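Local coordinates for protein lysine-sensitive aspartokinase 3 (Escherichia coli, PDB 2J0W) that catalyses the ATP-dependent phosphorylation of L-aspartate to 4-phospho-L-aspartate, opening the lysine biosynthetic pathway, and is feedback-inhibited by lysine, at residues Pro297-Ala303 and Ala390-Leu396. Residues are numbered along the deposited sequence; the frame is centred on the assembly and turned at random.
Sequences PLFRALA and ALIGNDL
Phe-299 and Leu-391 meet obliquely, CD1 of the ring lying 3.4 Å from CD2 of the leucine. CD2 of Leu-396 approaches the same ring at its edge, near the ring plane, 3.6 Å from CE1 of Phe-299. With CG anti to the backbone N (chi1 164°) and chi2 near 67°, Leu-391 turns its two methyls to different neighbours: CD2 lies against the ring's CD1 and CE1, while CD1 packs 3.6 Å from CD2 of Leu-302. Phe-299, Leu-302 and Leu-391 thus form one apolar face of an antiparallel pairing; Ala-301, Ala-303, Ala-390 and Ile-392 take the other. The register is interrupted by a classic beta bulge, in which N of Arg-300 and N of Ala-301 both donate to O of Ile-392, at 2.7 and 3.3 Å respectively. Beyond the bulge, ND2 of Asn-394 gives O of Pro-297 a nearly straight bond (171° at the hydrogen), with the acceptor in the amide plane; the 2.5 Å separation is unusually short and its exact length doubtful. Replacing Asn-394 by a leucine would probably leave the Pro-297 carbonyl without this donor and the loop ahead of the strand less firmly tied. CD of Pro-297 sits over the centre of the Arg-300 guanidinium, 3.5 Å above its plane, and NE of that arginine forms a salt bridge with Glu-247. Both strands belong to the antiparallel sheet of the ACT-containing regulatory region, within the part required for homodimerization. Helix 436-448 packs on Phe-299 and Leu-302, helix 402-407 on Phe-299 and Leu-391, and helix 245-253 against Ala-301 and Ile-392 on the opposite face.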
# COMPACT_ATOMS: atom_id res chain seq x y z
N PRO A 297 1.09 -22.49 13.96
CA PRO A 297 2.34 -21.80 14.31
C PRO A 297 2.28 -20.31 14.03
O PRO A 297 1.28 -19.80 13.53
CB PRO A 297 3.37 -22.49 13.41
CG PRO A 297 2.83 -23.87 13.28
CD PRO A 297 1.35 -23.63 13.07
N LEU A 298 3.36 -19.62 14.36
CA LEU A 298 3.42 -18.19 14.13
C LEU A 298 4.03 -18.06 12.75
O LEU A 298 3.74 -17.11 12.02
CB LEU A 298 4.31 -17.51 15.17
CG LEU A 298 4.34 -15.98 15.09
CD1 LEU A 298 2.95 -15.42 15.37
CD2 LEU A 298 5.35 -15.43 16.07
N PHE A 299 4.87 -19.02 12.40
CA PHE A 299 5.53 -19.04 11.10
C PHE A 299 5.39 -20.42 10.46
O PHE A 299 6.02 -21.37 10.92
CB PHE A 299 7.02 -18.72 11.24
CG PHE A 299 7.31 -17.42 11.93
CD1 PHE A 299 6.54 -16.29 11.69
CD2 PHE A 299 8.40 -17.31 12.79
CE1 PHE A 299 6.85 -15.07 12.28
CE2 PHE A 299 8.72 -16.09 13.39
CZ PHE A 299 7.94 -14.97 13.13
N ARG A 300 4.58 -20.53 9.41
CA ARG A 300 4.42 -21.82 8.74
C ARG A 300 5.50 -22.03 7.71
O ARG A 300 6.17 -23.05 7.71
CB ARG A 300 3.07 -21.92 8.02
CG ARG A 300 1.89 -22.25 8.89
CD ARG A 300 1.68 -23.73 9.13
NE ARG A 300 0.35 -23.93 9.70
CZ ARG A 300 -0.13 -25.08 10.18
NH1 ARG A 300 0.61 -26.18 10.16
NH2 ARG A 300 -1.36 -25.12 10.67
N ALA A 301 5.66 -21.06 6.82
CA ALA A 301 6.64 -21.19 5.76
C ALA A 301 7.01 -19.91 5.06
O ALA A 301 6.54 -18.83 5.40
CB ALA A 301 6.12 -22.18 4.74
N LEU A 302 7.89 -20.05 4.08
CA LEU A 302 8.35 -18.95 3.26
C LEU A 302 8.02 -19.31 1.82
O LEU A 302 8.08 -20.48 1.44
CB LEU A 302 9.86 -18.78 3.41
CG LEU A 302 10.36 -18.53 4.84
CD1 LEU A 302 11.88 -18.58 4.85
CD2 LEU A 302 9.85 -17.19 5.34
N ALA A 303 7.64 -18.32 1.03
CA ALA A 303 7.29 -18.52 -0.37
C ALA A 303 8.04 -17.50 -1.22
O ALA A 303 8.18 -16.33 -0.84
CB ALA A 303 5.80 -18.36 -0.56
N ALA A 390 7.76 -14.00 0.80
CA ALA A 390 6.63 -13.93 1.71
C ALA A 390 6.76 -14.86 2.90
O ALA A 390 7.23 -15.99 2.76
CB ALA A 390 5.36 -14.25 0.96
N LEU A 391 6.35 -14.39 4.08
CA LEU A 391 6.37 -15.22 5.28
C LEU A 391 4.93 -15.46 5.66
O LEU A 391 4.18 -14.52 5.92
CB LEU A 391 7.06 -14.53 6.44
CG LEU A 391 6.72 -15.22 7.77
CD1 LEU A 391 7.33 -16.61 7.80
CD2 LEU A 391 7.24 -14.40 8.93
N ILE A 392 4.52 -16.71 5.72
CA ILE A 392 3.16 -17.00 6.08
C ILE A 392 3.08 -17.63 7.45
O ILE A 392 3.89 -18.49 7.80
CB ILE A 392 2.50 -17.90 5.05
CG1 ILE A 392 2.45 -17.15 3.73
CG2 ILE A 392 1.11 -18.34 5.52
CD1 ILE A 392 1.58 -17.80 2.71
N GLY A 393 2.10 -17.17 8.21
CA GLY A 393 1.90 -17.68 9.55
C GLY A 393 0.55 -17.22 10.06
O GLY A 393 -0.42 -17.14 9.30
N ASN A 394 0.49 -16.90 11.34
CA ASN A 394 -0.76 -16.49 11.95
C ASN A 394 -0.59 -15.39 12.99
O ASN A 394 0.31 -15.45 13.83
CB ASN A 394 -1.42 -17.73 12.55
CG ASN A 394 -1.44 -18.90 11.58
OD1 ASN A 394 -2.29 -18.96 10.69
ND2 ASN A 394 -0.48 -19.81 11.72
N ASP A 395 -1.44 -14.38 12.91
CA ASP A 395 -1.39 -13.26 13.84
C ASP A 395 -0.03 -12.56 13.92
O ASP A 395 0.41 -12.15 15.00
CB ASP A 395 -1.81 -13.73 15.24
CG ASP A 395 -3.18 -14.37 15.24
OD1 ASP A 395 -3.63 -14.80 16.32
OD2 ASP A 395 -3.80 -14.45 14.16
N LEU A 396 0.63 -12.42 12.78
CA LEU A 396 1.93 -11.76 12.72
C LEU A 396 1.79 -10.28 13.06
O LEU A 396 2.72 -9.67 13.61
CB LEU A 396 2.52 -11.91 11.32
CG LEU A 396 2.57 -13.32 10.74
CD1 LEU A 396 3.14 -13.30 9.33
CD2 LEU A 396 3.42 -14.19 11.63